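Local coordinates for protein nucleoside-diphosphate sugar epimerase (SulA family) (Corynebacterium glutamicum, PDB 3OH8) that probably acts on a nucleotide sugar as an NAD(P)-dependent epimerase, its Rossmann-type domain being joined to further domains whose role is not established, at residues R298-T304 with I358-A364; A252-F257 with C282-E286; V365-V370 with F427-I432; A237-S243 with P291-K297. One frame throughout, in Å; residues are numbered along the deposited sequence.

In the fold
Contacts 1, 2 and 4 belong to the Rossmann-type part of the chain, whereas contact 3 ties the loop after strand 360-364 to the DUF1731 region. Contacts 1 and 2, with centres about 10 Å apart, share neighbouring strands 298-308 and 248-254, and a salt bridge from Arg-303 NE to Glu-286 OE2 (2.9 Å) joins them. Contact 4 has its centre about 16 Å from that of contact 1, and its helix 290-294 directly precedes strand 298-308; Val-299 CG2 packs 3.8 Å from Ala-292 CB. Contact 3 continues directly from contact 1 and meets contact 2 where Val-365 CG1 lies 3.6 Å from Val-255 CG1. Contacts 3 and 4 are far apart, about 33 Å between centres.

Contact 1 (R298-T304 with I358-A364); sequences RVAFIRT and ISGPINA
The guanidinium of Arg-303 has Pro-361 CB centred over one face, 3.2 Å from CZ, the two side chains running side by side in the same direction. Phe-257 makes a cation-pi contact on the opposite face, completing the sandwich. An extended chain from CG to NE carries the group past the proline; Glu-286 takes NE in a salt bridge and Tyr-258 accepts a hydrogen bond from NH1, fixing the rotation of the plane. The Arg-298 guanidinium is instead engaged at its edge: NH1 donates to Ile-358 O at 2.7 Å, in the plane of both groups, and also to Ala-352 O. A bend at chi3 (58°) turns that arginine back toward the loop preceding strand 360-364. The ring of Phe-301 meets Pro-361 obliquely, CD2 lying 3.7 Å from Pro-361 N. On the other face of the sheet, Ile-302 CG2 touches Ala-364 CB at 3.6 Å, while Ile-302 CD1 rests against Ile-362 CB; helix 342-354 packs here through Tyr-349 and Ile-348. Between the strands, hydrogen bonds alternate from Gly-360 N to Val-299 O (2.8 Å) through Ala-364 N to Arg-303 O. With strand 248-254 on the other flank of 298-304, this is the parallel strand pairing of a Rossmann-type sheet.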
loop_
_atom_site.group_PDB
_atom_site.type_symbol
_atom_site.label_atom_id
_atom_site.label_comp_id
_atom_site.label_asym_id
_atom_site.label_seq_id
_atom_site.Cartn_x
_atom_site.Cartn_y
_atom_site.Cartn_z
ATOM N N ARG A 298 -0.817 -0.795 24.874
ATOM C CA ARG A 298 -1.277 -1.819 23.944
ATOM C C ARG A 298 -0.154 -2.188 22.970
ATOM O O ARG A 298 0.425 -1.314 22.332
ATOM C CB ARG A 298 -2.530 -1.348 23.191
ATOM C CG ARG A 298 -3.148 -2.422 22.289
ATOM C CD ARG A 298 -4.547 -2.034 21.802
ATOM N NE ARG A 298 -4.575 -0.772 21.062
ATOM C CZ ARG A 298 -4.371 -0.659 19.752
ATOM N NH1 ARG A 298 -4.113 -1.734 19.008
ATOM N NH2 ARG A 298 -4.423 0.538 19.184
ATOM N N VAL A 299 0.162 -3.479 22.868
ATOM C CA VAL A 299 1.195 -3.937 21.941
ATOM C C VAL A 299 0.641 -5.017 21.020
ATOM O O VAL A 299 -0.045 -5.936 21.484
ATOM C CB VAL A 299 2.420 -4.521 22.708
ATOM C CG1 VAL A 299 3.512 -4.974 21.740
ATOM C CG2 VAL A 299 2.960 -3.500 23.692
ATOM N N ALA A 300 0.915 -4.896 19.722
ATOM C CA ALA A 300 0.641 -5.985 18.780
ATOM C C ALA A 300 1.872 -6.276 17.932
ATOM O O ALA A 300 2.689 -5.388 17.678
ATOM C CB ALA A 300 -0.538 -5.655 17.889
ATOM N N PHE A 301 1.989 -7.531 17.504
ATOM C CA PHE A 301 3.084 -7.991 16.663
ATOM C C PHE A 301 2.483 -8.379 15.338
ATOM O O PHE A 301 1.628 -9.265 15.270
ATOM C CB PHE A 301 3.765 -9.221 17.277
ATOM C CG PHE A 301 4.030 -9.088 18.740
ATOM C CD1 PHE A 301 4.959 -8.173 19.201
ATOM C CD2 PHE A 301 3.358 -9.880 19.654
ATOM C CE1 PHE A 301 5.210 -8.042 20.547
ATOM C CE2 PHE A 301 3.603 -9.751 21.010
ATOM C CZ PHE A 301 4.530 -8.825 21.453
ATOM N N ILE A 302 2.909 -7.704 14.282
ATOM C CA ILE A 302 2.369 -7.974 12.952
ATOM C C ILE A 302 3.270 -9.014 12.291
ATOM O O ILE A 302 4.272 -8.674 11.669
ATOM C CB ILE A 302 2.300 -6.681 12.113
ATOM C CG1 ILE A 302 1.527 -5.601 12.879
ATOM C CG2 ILE A 302 1.648 -6.935 10.758
ATOM C CD1 ILE A 302 0.171 -6.070 13.427
ATOM N N ARG A 303 2.927 -10.289 12.476
ATOM C CA ARG A 303 3.697 -11.368 11.883
ATOM C C ARG A 303 3.376 -11.432 10.397
ATOM O O ARG A 303 2.397 -12.043 9.986
ATOM C CB ARG A 303 3.386 -12.701 12.584
ATOM C CG ARG A 303 3.686 -12.664 14.083
ATOM C CD ARG A 303 3.444 -14.024 14.776
ATOM N NE ARG A 303 3.813 -13.956 16.189
ATOM C CZ ARG A 303 3.377 -14.797 17.122
ATOM N NH1 ARG A 303 2.541 -15.788 16.812
ATOM N NH2 ARG A 303 3.775 -14.635 18.373
ATOM N N THR A 304 4.215 -10.786 9.596
ATOM C CA THR A 304 3.956 -10.631 8.174
ATOM C C THR A 304 4.422 -11.812 7.332
ATOM O O THR A 304 5.489 -12.392 7.573
ATOM C CB THR A 304 4.676 -9.396 7.629
ATOM O OG1 THR A 304 4.447 -8.292 8.513
ATOM C CG2 THR A 304 4.144 -9.066 6.241
ATOM N N ILE A 358 -7.180 -4.860 18.620
ATOM C CA ILE A 358 -5.995 -5.537 18.102
ATOM C C ILE A 358 -4.855 -5.505 19.108
ATOM O O ILE A 358 -4.313 -4.445 19.420
ATOM C CB ILE A 358 -5.545 -4.916 16.761
ATOM C CG1 ILE A 358 -6.656 -5.114 15.727
ATOM C CG2 ILE A 358 -4.237 -5.543 16.274
ATOM C CD1 ILE A 358 -6.324 -4.595 14.375
ATOM N N SER A 359 -4.496 -6.671 19.631
ATOM C CA SER A 359 -3.333 -6.744 20.500
ATOM C C SER A 359 -2.754 -8.149 20.488
ATOM O O SER A 359 -3.442 -9.107 20.106
ATOM C CB SER A 359 -3.678 -6.303 21.930
ATOM O OG SER A 359 -4.319 -7.331 22.645
ATOM N N GLY A 360 -1.489 -8.272 20.887
ATOM C CA GLY A 360 -0.800 -9.555 20.811
ATOM C C GLY A 360 -0.376 -9.847 19.381
ATOM O O GLY A 360 -0.348 -8.937 18.538
ATOM N N PRO A 361 -0.041 -11.109 19.092
ATOM C CA PRO A 361 0.382 -11.490 17.738
ATOM C C PRO A 361 -0.769 -11.449 16.725
ATOM O O PRO A 361 -1.875 -11.877 17.039
ATOM C CB PRO A 361 0.857 -12.935 17.915
ATOM C CG PRO A 361 0.064 -13.447 19.104
ATOM C CD PRO A 361 -0.039 -12.253 20.026
ATOM N N ILE A 362 -0.510 -10.920 15.531
ATOM C CA ILE A 362 -1.485 -10.957 14.453
ATOM C C ILE A 362 -0.812 -11.536 13.211
ATOM O O ILE A 362 0.207 -11.015 12.774
ATOM C CB ILE A 362 -1.964 -9.546 14.111
ATOM C CG1 ILE A 362 -2.599 -8.880 15.341
ATOM C CG2 ILE A 362 -2.938 -9.601 12.970
ATOM C CD1 ILE A 362 -3.901 -9.558 15.813
ATOM N N ASN A 363 -1.339 -12.631 12.663
ATOM C CA ASN A 363 -0.808 -13.138 11.400
ATOM C C ASN A 363 -1.279 -12.230 10.265
ATOM O O ASN A 363 -2.466 -12.215 9.928
ATOM C CB ASN A 363 -1.253 -14.581 11.132
ATOM C CG ASN A 363 -0.549 -15.604 12.031
ATOM O OD1 ASN A 363 -0.959 -16.768 12.106
ATOM N ND2 ASN A 363 0.514 -15.184 12.693
ATOM N N ALA A 364 -0.367 -11.453 9.689
ATOM C CA ALA A 364 -0.742 -10.599 8.560
ATOM C C ALA A 364 -0.420 -11.342 7.282
ATOM O O ALA A 364 0.642 -11.159 6.694
ATOM C CB ALA A 364 -0.013 -9.269 8.613
#

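Contact 2 (A252-F257 with C282-E286); sequences ASAVGF and CRDWE
Strand 252-254 and helix 282-286 run nearly antiparallel, at 161° with 8.7 Å between their axes, as a helix laid against the sheet of a Rossmann-type α/β domain; a 3-10 turn at 255-257 then brings Phe-257 beside Cys-282. Trp-285 presents one indole face to the strand. Ala-252 O stands over it, 3.2 Å from CZ2 and offset toward the rim, and Ser-253 CA makes a CH-pi contact with the six-membered ring, 3.9 Å from its centroid. Waters tie the same carbonyl to the helix: one donates to both Ala-252 O and Trp-285 O, and a second donates to Ala-252 O and accepts a weak bond from Trp-285 NE1. Arg-229 adds a cation-pi contact to the indole. Cys-282 CB sits at the edge of the Phe-257 ring, with SG 4.2 Å from Ala-254 CB, and Arg-283 CG approaches Phe-257 CE1 at 3.8 Å. The Phe-257 ring and the Glu-286 carboxylate lie in parallel planes. Glu-286 OE2 takes both Ser-253 OG and Arg-303 NE, which holds the carboxylate in place. Ser-253 OG, turned to the helix by a chi1 of -174°, donates to the anti lone pair of Glu-286 OE2 at 2.6 Å.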
loop_
_atom_site.group_PDB
_atom_site.type_symbol
_atom_site.label_atom_id
_atom_site.label_comp_id
_atom_site.label_asym_id
_atom_site.label_seq_id
_atom_site.Cartn_x
_atom_site.Cartn_y
_atom_site.Cartn_z
ATOM N N ALA A 252 6.579 -4.554 13.980
ATOM C CA ALA A 252 6.716 -5.532 12.907
ATOM C C ALA A 252 7.225 -6.864 13.463
ATOM O O ALA A 252 8.022 -6.891 14.397
ATOM C CB ALA A 252 7.668 -5.021 11.840
ATOM N N SER A 253 6.751 -7.968 12.899
ATOM C CA SER A 253 7.333 -9.271 13.207
ATOM C C SER A 253 7.278 -10.086 11.928
ATOM O O SER A 253 7.253 -9.507 10.842
ATOM C CB SER A 253 6.600 -9.964 14.358
ATOM O OG SER A 253 7.276 -11.157 14.724
ATOM N N ALA A 254 7.256 -11.414 12.033
ATOM C CA ALA A 254 7.282 -12.254 10.829
ATOM C C ALA A 254 6.709 -13.628 11.102
ATOM O O ALA A 254 6.778 -14.123 12.224
ATOM C CB ALA A 254 8.734 -12.385 10.300
ATOM N N VAL A 255 6.157 -14.254 10.069
ATOM C CA VAL A 255 5.652 -15.615 10.203
ATOM C C VAL A 255 6.815 -16.561 10.501
ATOM O O VAL A 255 6.612 -17.722 10.890
ATOM C CB VAL A 255 4.932 -16.072 8.929
ATOM C CG1 VAL A 255 3.613 -15.291 8.741
ATOM C CG2 VAL A 255 5.843 -15.882 7.735
ATOM N N GLY A 256 8.031 -16.052 10.321
ATOM C CA GLY A 256 9.245 -16.778 10.667
ATOM C C GLY A 256 9.248 -17.159 12.133
ATOM O O GLY A 256 10.025 -18.007 12.564
ATOM N N PHE A 257 8.378 -16.515 12.906
ATOM C CA PHE A 257 8.150 -16.884 14.295
ATOM C C PHE A 257 7.826 -18.379 14.426
ATOM O O PHE A 257 8.199 -19.011 15.415
ATOM C CB PHE A 257 6.991 -16.065 14.863
ATOM C CG PHE A 257 6.587 -16.465 16.260
ATOM C CD1 PHE A 257 7.194 -15.880 17.369
ATOM C CD2 PHE A 257 5.600 -17.414 16.469
ATOM C CE1 PHE A 257 6.827 -16.239 18.665
ATOM C CE2 PHE A 257 5.231 -17.783 17.757
ATOM C CZ PHE A 257 5.849 -17.192 18.858
ATOM N N CYS A 282 12.819 -14.196 15.968
ATOM C CA CYS A 282 11.497 -13.598 16.082
ATOM C C CYS A 282 10.957 -13.581 17.510
ATOM O O CYS A 282 10.327 -12.601 17.913
ATOM C CB CYS A 282 10.508 -14.260 15.115
ATOM S SG CYS A 282 10.972 -14.034 13.390
ATOM N N ARG A 283 11.187 -14.648 18.277
ATOM C CA ARG A 283 10.774 -14.646 19.683
ATOM C C ARG A 283 11.447 -13.493 20.422
ATOM O O ARG A 283 10.801 -12.771 21.183
ATOM C CB ARG A 283 11.119 -15.969 20.404
ATOM C CG ARG A 283 10.295 -17.198 19.973
ATOM C CD ARG A 283 10.512 -18.393 20.926
ATOM N NE ARG A 283 11.905 -18.847 20.958
ATOM C CZ ARG A 283 12.409 -19.787 20.154
ATOM N NH1 ARG A 283 11.645 -20.373 19.238
ATOM N NH2 ARG A 283 13.682 -20.138 20.259
ATOM N N ASP A 284 12.753 -13.343 20.222
ATOM C CA ASP A 284 13.499 -12.274 20.885
ATOM C C ASP A 284 13.024 -10.903 20.413
ATOM O O ASP A 284 12.894 -9.967 21.197
ATOM C CB ASP A 284 14.979 -12.405 20.572
ATOM C CG ASP A 284 15.604 -13.645 21.205
ATOM O OD1 ASP A 284 14.941 -14.271 22.057
ATOM O OD2 ASP A 284 16.747 -13.988 20.842
ATOM N N TRP A 285 12.787 -10.796 19.111
ATOM C CA TRP A 285 12.334 -9.548 18.508
ATOM C C TRP A 285 10.994 -9.114 19.124
ATOM O O TRP A 285 10.801 -7.949 19.490
ATOM C CB TRP A 285 12.214 -9.788 17.006
ATOM C CG TRP A 285 11.882 -8.627 16.143
ATOM C CD1 TRP A 285 11.877 -7.304 16.479
ATOM C CD2 TRP A 285 11.512 -8.698 14.762
ATOM N NE1 TRP A 285 11.521 -6.541 15.385
ATOM C CE2 TRP A 285 11.292 -7.374 14.319
ATOM C CE3 TRP A 285 11.345 -9.755 13.858
ATOM C CZ2 TRP A 285 10.909 -7.076 13.006
ATOM C CZ3 TRP A 285 10.960 -9.462 12.558
ATOM C CH2 TRP A 285 10.741 -8.128 12.144
ATOM N N GLU A 286 10.071 -10.054 19.267
ATOM C CA GLU A 286 8.812 -9.752 19.932
ATOM C C GLU A 286 8.993 -9.471 21.428
ATOM O O GLU A 286 8.386 -8.550 21.980
ATOM C CB GLU A 286 7.806 -10.880 19.688
ATOM C CG GLU A 286 7.419 -10.984 18.209
ATOM C CD GLU A 286 6.342 -12.014 17.955
ATOM O OE1 GLU A 286 5.788 -12.552 18.938
ATOM O OE2 GLU A 286 6.058 -12.294 16.774
HETATM O O HOH W 1 8.432 -6.788 17.554
HETATM O O HOH W 2 9.558 -4.449 14.792
#

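Contact 3 (V365-V370 with F427-I432); sequences VAPNPV and FRYTDI
Pro-367 and Phe-427 supply the main apolar contact, ring and proline facing one another. Pro-367 CD stands almost exactly over the centre of the ring, 3.7 Å from its centroid and 6° off the normal, a CH-pi contact in which CG reaches Phe-427 CD1 at 3.6 Å. The same CG also touches Thr-430 CG2. A second, smaller apolar pair closes the far end, where Val-370 CG1 meets Ile-432 CG2 at 4.1 Å, the two side chains slanting across each other.

Of the polar contacts, one is direct. Asn-368 ND2 donates to Thr-430 O at 3.0 Å and nearly straight (165°); the acceptor lies in the amide plane, but the donor stands well above the plane of the carbonyl. With chi1 at -65°, CG lies anti to the backbone C, which directs ND2 to Thr-430 O. A water supplies the second link, donating to Asn-368 O and accepting from Ile-432 N at 3.0 Å, the latter at the start of helix 432-440. Val-365 O, 3.5 Å from Phe-427 CE2, is buried without a polar partner.

These two irregular segments join the Rossmann-type sheet to the DUF1731 region. Strand 336-341 borders 365-370: Trp-339 pairs through its backbone with Ala-366 and donates from NE1 to Asn-368 O, while the Asp-344 carboxylate of helix 342-354 accepts hydrogen bonds from the backbone N of Arg-428 and Tyr-429.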
loop_
_atom_site.group_PDB
_atom_site.type_symbol
_atom_site.label_atom_id
_atom_site.label_comp_id
_atom_site.label_asym_id
_atom_site.label_seq_id
_atom_site.Cartn_x
_atom_site.Cartn_y
_atom_site.Cartn_z
ATOM N N VAL A 365 -1.339 -12.216 6.892
ATOM C CA VAL A 365 -1.195 -13.066 5.724
ATOM C C VAL A 365 -2.570 -13.141 5.088
ATOM O O VAL A 365 -3.578 -13.023 5.774
ATOM C CB VAL A 365 -0.760 -14.507 6.121
ATOM C CG1 VAL A 365 0.576 -14.481 6.888
ATOM C CG2 VAL A 365 -1.857 -15.191 6.950
ATOM N N ALA A 366 -2.619 -13.315 3.775
ATOM C CA ALA A 366 -3.898 -13.538 3.114
ATOM C C ALA A 366 -4.498 -14.851 3.615
ATOM O O ALA A 366 -3.768 -15.738 4.037
ATOM C CB ALA A 366 -3.714 -13.563 1.590
ATOM N N PRO A 367 -5.837 -14.961 3.592
ATOM C CA PRO A 367 -6.554 -16.171 4.011
ATOM C C PRO A 367 -6.088 -17.430 3.264
ATOM O O PRO A 367 -6.258 -18.523 3.793
ATOM C CB PRO A 367 -8.008 -15.874 3.630
ATOM C CG PRO A 367 -8.116 -14.385 3.585
ATOM C CD PRO A 367 -6.749 -13.856 3.221
ATOM N N ASN A 368 -5.509 -17.276 2.073
ATOM C CA ASN A 368 -5.207 -18.423 1.209
ATOM C C ASN A 368 -3.738 -18.598 0.812
ATOM O O ASN A 368 -3.339 -18.201 -0.288
ATOM C CB ASN A 368 -6.063 -18.355 -0.069
ATOM C CG ASN A 368 -7.545 -18.488 0.216
ATOM O OD1 ASN A 368 -7.996 -19.484 0.789
ATOM N ND2 ASN A 368 -8.307 -17.480 -0.160
ATOM N N PRO A 369 -2.929 -19.218 1.690
ATOM C CA PRO A 369 -1.559 -19.547 1.273
ATOM C C PRO A 369 -1.583 -20.557 0.116
ATOM O O PRO A 369 -2.547 -21.307 0.004
ATOM C CB PRO A 369 -0.935 -20.149 2.536
ATOM C CG PRO A 369 -2.100 -20.605 3.374
ATOM C CD PRO A 369 -3.237 -19.674 3.055
ATOM N N VAL A 370 -0.563 -20.560 -0.742
ATOM C CA VAL A 370 -0.551 -21.455 -1.899
ATOM C C VAL A 370 0.729 -22.270 -1.956
ATOM O O VAL A 370 1.740 -21.889 -1.362
ATOM C CB VAL A 370 -0.693 -20.678 -3.236
ATOM C CG1 VAL A 370 -2.012 -19.891 -3.266
ATOM C CG2 VAL A 370 0.482 -19.754 -3.434
ATOM N N PHE A 427 -10.497 -8.565 3.630
ATOM C CA PHE A 427 -9.255 -8.476 2.870
ATOM C C PHE A 427 -9.562 -7.952 1.484
ATOM O O PHE A 427 -10.572 -8.309 0.890
ATOM C CB PHE A 427 -8.591 -9.848 2.736
ATOM C CG PHE A 427 -7.991 -10.354 4.006
ATOM C CD1 PHE A 427 -8.758 -11.062 4.911
ATOM C CD2 PHE A 427 -6.656 -10.126 4.295
ATOM C CE1 PHE A 427 -8.209 -11.544 6.088
ATOM C CE2 PHE A 427 -6.096 -10.595 5.477
ATOM C CZ PHE A 427 -6.871 -11.306 6.375
ATOM N N ARG A 428 -8.676 -7.111 0.967
ATOM C CA ARG A 428 -8.790 -6.623 -0.393
ATOM C C ARG A 428 -8.545 -7.744 -1.394
ATOM O O ARG A 428 -9.236 -7.839 -2.409
ATOM C CB ARG A 428 -7.778 -5.509 -0.638
ATOM C CG ARG A 428 -8.025 -4.259 0.198
ATOM C CD ARG A 428 -7.186 -3.094 -0.313
ATOM N NE ARG A 428 -7.150 -1.986 0.646
ATOM C CZ ARG A 428 -6.812 -0.742 0.326
ATOM N NH1 ARG A 428 -6.488 -0.460 -0.928
ATOM N NH2 ARG A 428 -6.798 0.217 1.253
ATOM N N TYR A 429 -7.549 -8.581 -1.117
ATOM C CA TYR A 429 -7.203 -9.671 -2.023
ATOM C C TYR A 429 -7.059 -10.989 -1.272
ATOM O O TYR A 429 -6.080 -11.219 -0.568
ATOM C CB TYR A 429 -5.928 -9.331 -2.788
ATOM C CG TYR A 429 -6.027 -7.983 -3.443
ATOM C CD1 TYR A 429 -6.764 -7.818 -4.613
ATOM C CD2 TYR A 429 -5.430 -6.863 -2.868
ATOM C CE1 TYR A 429 -6.893 -6.567 -5.210
ATOM C CE2 TYR A 429 -5.543 -5.613 -3.461
ATOM C CZ TYR A 429 -6.287 -5.477 -4.629
ATOM O OH TYR A 429 -6.419 -4.258 -5.220
ATOM N N THR A 430 -8.057 -11.849 -1.411
ATOM C CA THR A 430 -8.008 -13.155 -0.766
ATOM C C THR A 430 -7.258 -14.160 -1.649
ATOM O O THR A 430 -6.728 -15.160 -1.159
ATOM C CB THR A 430 -9.433 -13.677 -0.453
ATOM O OG1 THR A 430 -10.214 -13.657 -1.648
ATOM C CG2 THR A 430 -10.122 -12.786 0.576
ATOM N N ASP A 431 -7.210 -13.891 -2.951
ATOM C CA ASP A 431 -6.589 -14.819 -3.896
ATOM C C ASP A 431 -5.353 -14.213 -4.542
ATOM O O ASP A 431 -5.383 -13.082 -5.020
ATOM C CB ASP A 431 -7.585 -15.222 -4.985
ATOM C CG ASP A 431 -8.935 -15.603 -4.421
ATOM O OD1 ASP A 431 -8.973 -16.403 -3.458
ATOM O OD2 ASP A 431 -9.957 -15.097 -4.939
ATOM N N ILE A 432 -4.275 -14.985 -4.578
ATOM C CA ILE A 432 -2.996 -14.455 -5.024
ATOM C C ILE A 432 -3.002 -13.983 -6.483
ATOM O O ILE A 432 -2.332 -13.011 -6.826
ATOM C CB ILE A 432 -1.862 -15.476 -4.799
ATOM C CG1 ILE A 432 -0.505 -14.784 -4.935
ATOM C CG2 ILE A 432 -2.010 -16.658 -5.751
ATOM C CD1 ILE A 432 0.656 -15.615 -4.439
HETATM O O HOH W 3 -4.558 -17.662 -3.145
#

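Contact 4 (A237-S243 with P291-K297); sequences AELVAES and PASDAGK
Lys-297 reaches from beyond the end of one helix to close the end of another, its NZ donating to two backbone carbonyls, Ser-243 O at 2.6 Å and Val-240 O at 2.9 Å. Cys-246 O accepts a third bond from the same amine, so three carbonyl oxygens grip the amine where helix 222-242 stops, a site that the helix dipole would probably favour for a cation. Bends at chi2 (84°) and chi4 (-63°) fold the chain back, and on the way Lys-297 CG passes Val-240 CG1 at 3.9 Å, the two side chains running past one another head to tail. Val-240 O also takes the amide of Ser-243, which arrives from the other face of the carbonyl plane.

The remainder of the interface is close and built of small groups. Ala-241 CB fits against Ala-295 CB at 3.7 Å and Pro-291 O at 3.5 Å, while Ala-292 CB meets Val-240 CG1 at 3.9 Å. At the start of the interface Pro-291 rests on the helix with CD near Ala-237 CB and CB near Glu-238 CG. Gly-296, with positive phi, is the C-prime residue of a Schellman motif that ends helix 290-294 and turns the chain toward Lys-297.

Helices 222-242 and 290-294 thus pack together at their C-terminal ends, just ahead of strands 248-254 and 298-308; Ala-292 and Ser-293 also rest on Val-299, and Leu-199 covers Val-240.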
loop_
_atom_site.group_PDB
_atom_site.type_symbol
_atom_site.label_atom_id
_atom_site.label_comp_id
_atom_site.label_asym_id
_atom_site.label_seq_id
_atom_site.Cartn_x
_atom_site.Cartn_y
_atom_site.Cartn_z
ATOM N N ALA A 237 10.604 0.563 22.866
ATOM C CA ALA A 237 9.568 0.118 23.802
ATOM C C ALA A 237 9.672 0.865 25.129
ATOM O O ALA A 237 8.660 1.223 25.733
ATOM C CB ALA A 237 9.642 -1.383 24.017
ATOM N N GLU A 238 10.896 1.118 25.572
ATOM C CA GLU A 238 11.096 1.884 26.794
ATOM C C GLU A 238 10.551 3.293 26.658
ATOM O O GLU A 238 9.921 3.808 27.580
ATOM C CB GLU A 238 12.581 1.904 27.189
ATOM C CG GLU A 238 13.069 0.529 27.637
ATOM C CD GLU A 238 14.561 0.464 27.909
ATOM O OE1 GLU A 238 15.263 1.468 27.675
ATOM O OE2 GLU A 238 15.031 -0.604 28.348
ATOM N N LEU A 239 10.797 3.927 25.512
ATOM C CA LEU A 239 10.269 5.262 25.288
ATOM C C LEU A 239 8.745 5.223 25.287
ATOM O O LEU A 239 8.092 6.128 25.806
ATOM C CB LEU A 239 10.801 5.855 23.983
ATOM C CG LEU A 239 12.301 6.162 23.942
ATOM C CD1 LEU A 239 12.691 6.728 22.577
ATOM C CD2 LEU A 239 12.704 7.120 25.070
ATOM N N VAL A 240 8.177 4.167 24.714
ATOM C CA VAL A 240 6.732 4.021 24.726
ATOM C C VAL A 240 6.272 3.928 26.181
ATOM O O VAL A 240 5.337 4.609 26.596
ATOM C CB VAL A 240 6.265 2.785 23.925
ATOM C CG1 VAL A 240 4.781 2.537 24.148
ATOM C CG2 VAL A 240 6.555 2.972 22.445
ATOM N N ALA A 241 6.955 3.094 26.955
ATOM C CA ALA A 241 6.635 2.941 28.368
ATOM C C ALA A 241 6.654 4.294 29.076
ATOM O O ALA A 241 5.778 4.588 29.881
ATOM C CB ALA A 241 7.620 1.989 29.026
ATOM N N GLU A 242 7.644 5.123 28.761
ATOM C CA GLU A 242 7.839 6.374 29.491
ATOM C C GLU A 242 6.886 7.485 29.065
ATOM O O GLU A 242 6.720 8.473 29.781
ATOM C CB GLU A 242 9.294 6.836 29.363
ATOM C CG GLU A 242 10.286 5.803 29.882
ATOM C CD GLU A 242 11.703 6.012 29.355
ATOM O OE1 GLU A 242 12.000 7.110 28.820
ATOM O OE2 GLU A 242 12.518 5.069 29.477
ATOM N N SER A 243 6.263 7.327 27.900
ATOM C CA SER A 243 5.395 8.370 27.359
ATOM C C SER A 243 4.002 8.289 27.968
ATOM O O SER A 243 3.462 7.205 28.149
ATOM C CB SER A 243 5.307 8.249 25.837
ATOM O OG SER A 243 4.321 9.120 25.308
ATOM N N PRO A 291 8.904 -3.994 27.698
ATOM C CA PRO A 291 8.748 -2.783 28.518
ATOM C C PRO A 291 7.464 -2.002 28.220
ATOM O O PRO A 291 6.876 -1.435 29.139
ATOM C CB PRO A 291 9.983 -1.952 28.154
ATOM C CG PRO A 291 11.006 -2.983 27.745
ATOM C CD PRO A 291 10.216 -4.038 27.024
ATOM N N ALA A 292 7.031 -1.964 26.962
ATOM C CA ALA A 292 5.803 -1.254 26.628
ATOM C C ALA A 292 4.577 -1.929 27.240
ATOM O O ALA A 292 3.743 -1.286 27.869
ATOM C CB ALA A 292 5.638 -1.144 25.122
ATOM N N SER A 293 4.459 -3.235 27.053
ATOM C CA SER A 293 3.282 -3.924 27.559
ATOM C C SER A 293 3.333 -4.014 29.085
ATOM O O SER A 293 2.297 -3.952 29.742
ATOM C CB SER A 293 3.125 -5.301 26.908
ATOM O OG SER A 293 4.345 -6.018 26.970
ATOM N N ASP A 294 4.531 -4.128 29.651
ATOM C CA ASP A 294 4.661 -4.112 31.110
ATOM C C ASP A 294 4.117 -2.806 31.676
ATOM O O ASP A 294 3.577 -2.778 32.781
ATOM C CB ASP A 294 6.110 -4.288 31.553
ATOM C CG ASP A 294 6.620 -5.697 31.331
ATOM O OD1 ASP A 294 5.791 -6.611 31.128
ATOM O OD2 ASP A 294 7.854 -5.889 31.365
ATOM N N ALA A 295 4.258 -1.724 30.916
ATOM C CA ALA A 295 3.793 -0.425 31.389
ATOM C C ALA A 295 2.321 -0.224 31.071
ATOM O O ALA A 295 1.805 0.894 31.179
ATOM C CB ALA A 295 4.624 0.705 30.788
ATOM N N GLY A 296 1.650 -1.300 30.671
ATOM C CA GLY A 296 0.219 -1.246 30.413
ATOM C C GLY A 296 -0.200 -0.708 29.052
ATOM O O GLY A 296 -1.391 -0.479 28.820
ATOM N N LYS A 297 0.756 -0.493 28.150
ATOM C CA LYS A 297 0.412 0.003 26.809
ATOM C C LYS A 297 -0.059 -1.132 25.914
ATOM O O LYS A 297 0.268 -2.295 26.150
ATOM C CB LYS A 297 1.597 0.718 26.147
ATOM C CG LYS A 297 1.733 2.173 26.566
ATOM C CD LYS A 297 2.494 2.310 27.865
ATOM C CE LYS A 297 2.200 3.649 28.531
ATOM N NZ LYS A 297 2.644 4.789 27.703
#